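Local coordinates for ThiJ/PfpI domain protein (Brachyspira murdochii, PDB 4HCJ) that is of unconfirmed function but binds magnesium, adopts the alpha-beta-alpha sandwich of the DJ-1/PfpI family and is probably a hydrolase, at residues Q20-E26 with G158-K163; N124-L128 with T155-P159. Residue numbers count along the deposited sequence, not the author numbering.

In the fold
Both contacts end on the same piece of chain, the turn that leads from strand 153-156 into helix 162-174, and they share Gly158 and Pro159; their centres lie about 11 Å apart. Contact 2 runs 124-128 alongside 155-159 at the end of the strand, in a buried setting against helices 110-116 and 132-137. Contact 1 then sets the following turn and first helical residues against helix 21-33, in a partly buried seam. Contact 2 is the nearer to the metal-binding residues: the side chain of Cys127 is about 11 Å from that of His137, a known Mg2+-binding residue that carries no ion in this chain, and the Val125 side chain is about 11 Å from a bound magnesium ion. Contact 1 lies away from the metal site.

Contact 1 (Q20-E26 with G158-K163); sequences QDEEYFE and GPTSSK
Pro159, Glu26 and Ser162 carry most of this contact between the N-terminal turns of two helices. Residues 21-26 form the start of a helix with Gln20 at its N-cap position; in 158-163, Gly158, with a positive phi (phi/psi 131/-169) that calls for glycine, precedes a 3-10 turn at 159-160, and a helix starts at Ser162. The closest CA pairs are Glu23 with Ser162 (5.0 Å) and Glu26 with Lys163 (6.1 Å). The Pro159 ring, C-gamma endo, packs its CB 3.9 Å from Gln20 CG and its CD 3.4 Å from Glu23 OE2. Glu23 (m, t) has OE1 hydrogen-bonded to the backbone N of Gly77. Ser162, an m rotamer, keeps its hydroxyl for its own turn, OG donating to Pro159 O at 2.8 Å, so that OG merely packs 3.3 Å from Glu23 CA. Glu26 (m, t) brings OE1 to 3.4 Å from Ser162 CB, and its polar links are water-mediated: one water donates to Glu26 OE1 and Pro159 O, each at 2.8 Å, and another bridges Glu26 OE2 (3.2 Å) and Lys163 NZ (3.1 Å). Glu23 and Ser162 both also touch Ile107 of strand 103-107, placing this helix-helix packing on one face of the sheet in an alpha-beta-alpha sandwich.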
loop_
_atom_site.group_PDB
_atom_site.type_symbol
_atom_site.label_atom_id
_atom_site.label_comp_id
_atom_site.label_asym_id
_atom_site.label_seq_id
_atom_site.Cartn_x
_atom_site.Cartn_y
_atom_site.Cartn_z
ATOM N N GLN A 20 7.129 -5.204 -6.327
ATOM C CA GLN A 20 6.423 -6.340 -6.897
ATOM C C GLN A 20 5.569 -5.891 -8.079
ATOM O O GLN A 20 4.541 -5.232 -7.892
ATOM C CB GLN A 20 5.561 -7.020 -5.830
ATOM C CG GLN A 20 5.033 -8.372 -6.259
ATOM C CD GLN A 20 6.121 -9.414 -6.324
ATOM O OE1 GLN A 20 6.859 -9.608 -5.355
ATOM N NE2 GLN A 20 6.261 -10.060 -7.479
ATOM N N ASP A 21 5.988 -6.244 -9.295
ATOM C CA ASP A 21 5.340 -5.712 -10.489
ATOM C C ASP A 21 3.826 -5.891 -10.482
ATOM O O ASP A 21 3.089 -4.946 -10.764
ATOM C CB ASP A 21 5.893 -6.373 -11.767
ATOM C CG ASP A 21 7.377 -6.162 -11.962
ATOM O OD1 ASP A 21 7.776 -5.732 -13.070
ATOM O OD2 ASP A 21 8.140 -6.456 -11.020
ATOM N N GLU A 22 3.346 -7.097 -10.194
ATOM C CA GLU A 22 1.922 -7.355 -10.366
ATOM C C GLU A 22 1.100 -6.498 -9.423
ATOM O O GLU A 22 0.022 -6.011 -9.760
ATOM C CB GLU A 22 1.602 -8.820 -10.072
ATOM C CG GLU A 22 2.367 -9.825 -10.904
ATOM C CD GLU A 22 3.616 -10.359 -10.209
ATOM O OE1 GLU A 22 4.317 -9.584 -9.512
ATOM O OE2 GLU A 22 3.898 -11.574 -10.353
ATOM N N GLU A 23 1.609 -6.334 -8.209
ATOM C CA GLU A 23 0.880 -5.579 -7.191
ATOM C C GLU A 23 0.660 -4.150 -7.639
ATOM O O GLU A 23 -0.429 -3.593 -7.439
ATOM C CB GLU A 23 1.628 -5.610 -5.856
ATOM C CG GLU A 23 1.717 -6.996 -5.226
ATOM C CD GLU A 23 2.581 -7.047 -3.980
ATOM O OE1 GLU A 23 3.091 -5.992 -3.569
ATOM O OE2 GLU A 23 2.746 -8.156 -3.409
ATOM N N TYR A 24 1.687 -3.555 -8.254
ATOM C CA TYR A 24 1.585 -2.209 -8.777
ATOM C C TYR A 24 0.774 -2.155 -10.079
ATOM O O TYR A 24 -0.242 -1.452 -10.152
ATOM C CB TYR A 24 2.986 -1.600 -8.992
ATOM C CG TYR A 24 2.929 -0.259 -9.699
ATOM C CD1 TYR A 24 2.435 0.882 -9.058
ATOM C CD2 TYR A 24 3.354 -0.138 -11.016
ATOM C CE1 TYR A 24 2.368 2.092 -9.713
ATOM C CE2 TYR A 24 3.299 1.078 -11.675
ATOM C CZ TYR A 24 2.806 2.190 -11.019
ATOM O OH TYR A 24 2.764 3.391 -11.686
ATOM N N PHE A 25 1.224 -2.853 -11.117
ATOM C CA PHE A 25 0.614 -2.681 -12.436
ATOM C C PHE A 25 -0.839 -3.159 -12.492
ATOM O O PHE A 25 -1.679 -2.512 -13.126
ATOM C CB PHE A 25 1.458 -3.352 -13.529
ATOM C CG PHE A 25 2.792 -2.687 -13.750
ATOM C CD1 PHE A 25 2.882 -1.439 -14.366
ATOM C CD2 PHE A 25 3.963 -3.313 -13.329
ATOM C CE1 PHE A 25 4.123 -0.828 -14.552
ATOM C CE2 PHE A 25 5.206 -2.708 -13.516
ATOM C CZ PHE A 25 5.282 -1.466 -14.123
ATOM N N GLU A 26 -1.143 -4.282 -11.846
ATOM C CA GLU A 26 -2.508 -4.796 -11.900
ATOM C C GLU A 26 -3.466 -3.939 -11.085
ATOM O O GLU A 26 -4.606 -3.717 -11.488
ATOM C CB GLU A 26 -2.569 -6.260 -11.464
ATOM C CG GLU A 26 -1.784 -7.180 -12.388
ATOM C CD GLU A 26 -1.812 -8.641 -11.957
ATOM O OE1 GLU A 26 -2.551 -8.974 -11.008
ATOM O OE2 GLU A 26 -1.104 -9.464 -12.569
ATOM N N GLY A 158 -0.427 -10.697 -1.204
ATOM C CA GLY A 158 0.657 -10.752 -2.169
ATOM C C GLY A 158 0.177 -10.704 -3.598
ATOM O O GLY A 158 -0.998 -10.417 -3.874
ATOM N N PRO A 159 1.085 -10.986 -4.543
ATOM C CA PRO A 159 0.807 -10.679 -5.944
ATOM C C PRO A 159 -0.346 -11.477 -6.536
ATOM O O PRO A 159 -0.991 -10.963 -7.445
ATOM C CB PRO A 159 2.136 -10.963 -6.654
ATOM C CG PRO A 159 2.917 -11.813 -5.690
ATOM C CD PRO A 159 2.485 -11.400 -4.328
ATOM N N THR A 160 -0.632 -12.675 -6.003
ATOM C CA THR A 160 -1.753 -13.492 -6.492
ATOM C C THR A 160 -3.107 -12.858 -6.192
ATOM O O THR A 160 -4.126 -13.253 -6.752
ATOM C CB THR A 160 -1.735 -14.957 -5.943
ATOM O OG1 THR A 160 -2.033 -14.973 -4.538
ATOM C CG2 THR A 160 -0.383 -15.635 -6.199
ATOM N N SER A 161 -3.119 -11.873 -5.305
ATOM C CA SER A 161 -4.350 -11.207 -4.912
ATOM C C SER A 161 -4.436 -9.753 -5.365
ATOM O O SER A 161 -5.264 -9.002 -4.868
ATOM C CB SER A 161 -4.534 -11.311 -3.396
ATOM O OG SER A 161 -4.644 -12.671 -3.028
ATOM N N SER A 162 -3.600 -9.356 -6.320
ATOM C CA SER A 162 -3.530 -7.954 -6.724
ATOM C C SER A 162 -4.867 -7.380 -7.203
ATOM O O SER A 162 -5.242 -6.252 -6.831
ATOM C CB SER A 162 -2.468 -7.751 -7.813
ATOM O OG SER A 162 -1.192 -8.156 -7.360
ATOM N N LYS A 163 -5.567 -8.127 -8.047
ATOM C CA LYS A 163 -6.833 -7.628 -8.580
ATOM C C LYS A 163 -7.931 -7.586 -7.514
ATOM O O LYS A 163 -8.682 -6.603 -7.401
ATOM C CB LYS A 163 -7.276 -8.448 -9.799
ATOM C CG LYS A 163 -6.313 -8.326 -10.970
ATOM C CD LYS A 163 -6.691 -9.242 -12.137
ATOM C CE LYS A 163 -5.640 -9.184 -13.255
ATOM N NZ LYS A 163 -5.815 -10.323 -14.202
HETATM O O HOH W 1 -4.669 -10.840 -9.139
HETATM O O HOH W 2 -2.546 -11.432 -9.730
HETATM O O HOH W 3 -2.927 -11.543 -14.165
#

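Contact 2 (N124-L128 with T155-P159); sequences NVTCL and TANGP
In this DJ-1/PfpI-type alpha-beta-alpha sandwich, residues 125-128 run in nearly the same direction as 155-158 (14° between the end-to-end lines of these short parts), but without a regular ladder between them. Both backbones are largely extended, with CA atoms closest for Thr126 and Ala156 (5.5 Å) and for Cys127 and Asn157 (4.1 Å). Thr155, chi1 p, points its CB toward 124-128 and substitutes its hydroxyl for a backbone acceptor: Thr126 N donates to Thr155 OG1 at 2.9 Å and 165°. A water donates to Asn124 O (2.9 Å) and accepts a hydrogen bond from Thr155 OG1 (2.8 Å). Ala156 turns its CB away, while its CA meets Thr126 CG2 at 3.5 Å; its backbone bonds to Gly106 and Gly108 hold it in the main sheet. At Asn157 (phi/psi -94/12) the strand has ended, and CB packs 3.3 Å from Cys127 O while the p-rotamer amide leads away to Ser161 and Asn146. Gly158 follows at 131/-169, a conformation that calls for glycine; a CB here would also strike Leu128 CD1. That methyl lies 4.2 Å from Gly158 CA, and Leu128 CA makes a CA-H...O contact of 3.5 Å with Asn157 O.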
loop_
_atom_site.group_PDB
_atom_site.type_symbol
_atom_site.label_atom_id
_atom_site.label_comp_id
_atom_site.label_asym_id
_atom_site.label_seq_id
_atom_site.Cartn_x
_atom_site.Cartn_y
_atom_site.Cartn_z
ATOM N N ASN A 124 -7.615 -6.860 12.228
ATOM C CA ASN A 124 -7.648 -8.025 11.351
ATOM C C ASN A 124 -7.037 -7.693 10.002
ATOM O O ASN A 124 -7.440 -6.714 9.353
ATOM C CB ASN A 124 -9.081 -8.500 11.122
ATOM C CG ASN A 124 -9.744 -8.995 12.389
ATOM O OD1 ASN A 124 -9.107 -9.269 13.398
ATOM N ND2 ASN A 124 -11.046 -9.135 12.330
ATOM N N VAL A 125 -6.085 -8.521 9.576
ATOM C CA VAL A 125 -5.334 -8.290 8.351
ATOM C C VAL A 125 -5.006 -9.607 7.684
ATOM O O VAL A 125 -5.192 -10.684 8.264
ATOM C CB VAL A 125 -4.002 -7.533 8.618
ATOM C CG1 VAL A 125 -4.232 -6.230 9.364
ATOM C CG2 VAL A 125 -3.005 -8.420 9.344
ATOM N N THR A 126 -4.472 -9.509 6.470
ATOM C CA THR A 126 -3.738 -10.609 5.905
ATOM C C THR A 126 -2.394 -10.075 5.404
ATOM O O THR A 126 -2.138 -8.869 5.474
ATOM C CB THR A 126 -4.555 -11.347 4.830
ATOM O OG1 THR A 126 -3.834 -12.518 4.447
ATOM C CG2 THR A 126 -4.828 -10.446 3.624
ATOM N N CYS A 127 -1.524 -10.967 4.949
ATOM C CA CYS A 127 -0.162 -10.575 4.601
ATOM C C CYS A 127 0.490 -11.711 3.864
ATOM O O CYS A 127 -0.081 -12.789 3.723
ATOM C CB CYS A 127 0.656 -10.230 5.862
ATOM S SG CYS A 127 0.893 -11.619 6.995
ATOM N N LEU A 128 1.681 -11.450 3.350
ATOM C CA LEU A 128 2.458 -12.468 2.695
ATOM C C LEU A 128 2.787 -13.533 3.740
ATOM O O LEU A 128 3.218 -13.227 4.856
ATOM C CB LEU A 128 3.722 -11.837 2.108
ATOM C CG LEU A 128 4.502 -12.650 1.092
ATOM C CD1 LEU A 128 3.699 -12.818 -0.212
ATOM C CD2 LEU A 128 5.828 -11.965 0.847
ATOM N N THR A 155 -5.873 -4.870 3.541
ATOM C CA THR A 155 -4.643 -5.614 3.333
ATOM C C THR A 155 -4.894 -6.791 2.396
ATOM O O THR A 155 -6.031 -7.283 2.264
ATOM C CB THR A 155 -4.013 -6.093 4.659
ATOM O OG1 THR A 155 -4.955 -6.900 5.371
ATOM C CG2 THR A 155 -3.556 -4.921 5.534
ATOM N N ALA A 156 -3.829 -7.252 1.746
ATOM C CA ALA A 156 -3.900 -8.409 0.869
ATOM C C ALA A 156 -2.602 -9.190 0.944
ATOM O O ALA A 156 -1.556 -8.668 1.342
ATOM C CB ALA A 156 -4.226 -8.006 -0.567
ATOM N N ASN A 157 -2.667 -10.452 0.529
ATOM C CA ASN A 157 -1.600 -11.395 0.848
ATOM C C ASN A 157 -0.499 -11.566 -0.199
ATOM O O ASN A 157 0.296 -12.485 -0.079
ATOM C CB ASN A 157 -2.173 -12.760 1.234
ATOM C CG ASN A 157 -2.773 -13.495 0.069
ATOM O OD1 ASN A 157 -2.902 -12.951 -1.020
ATOM N ND2 ASN A 157 -3.186 -14.730 0.308
ATOM N N GLY A 158 -0.427 -10.697 -1.204
ATOM C CA GLY A 158 0.657 -10.752 -2.169
ATOM C C GLY A 158 0.177 -10.704 -3.598
ATOM O O GLY A 158 -0.998 -10.417 -3.874
ATOM N N PRO A 159 1.085 -10.986 -4.543
ATOM C CA PRO A 159 0.807 -10.679 -5.944
ATOM C C PRO A 159 -0.346 -11.477 -6.536
ATOM O O PRO A 159 -0.991 -10.963 -7.445
ATOM C CB PRO A 159 2.136 -10.963 -6.654
ATOM C CG PRO A 159 2.917 -11.813 -5.690
ATOM C CD PRO A 159 2.485 -11.400 -4.328
HETATM O O HOH W 4 -6.865 -5.428 6.817
#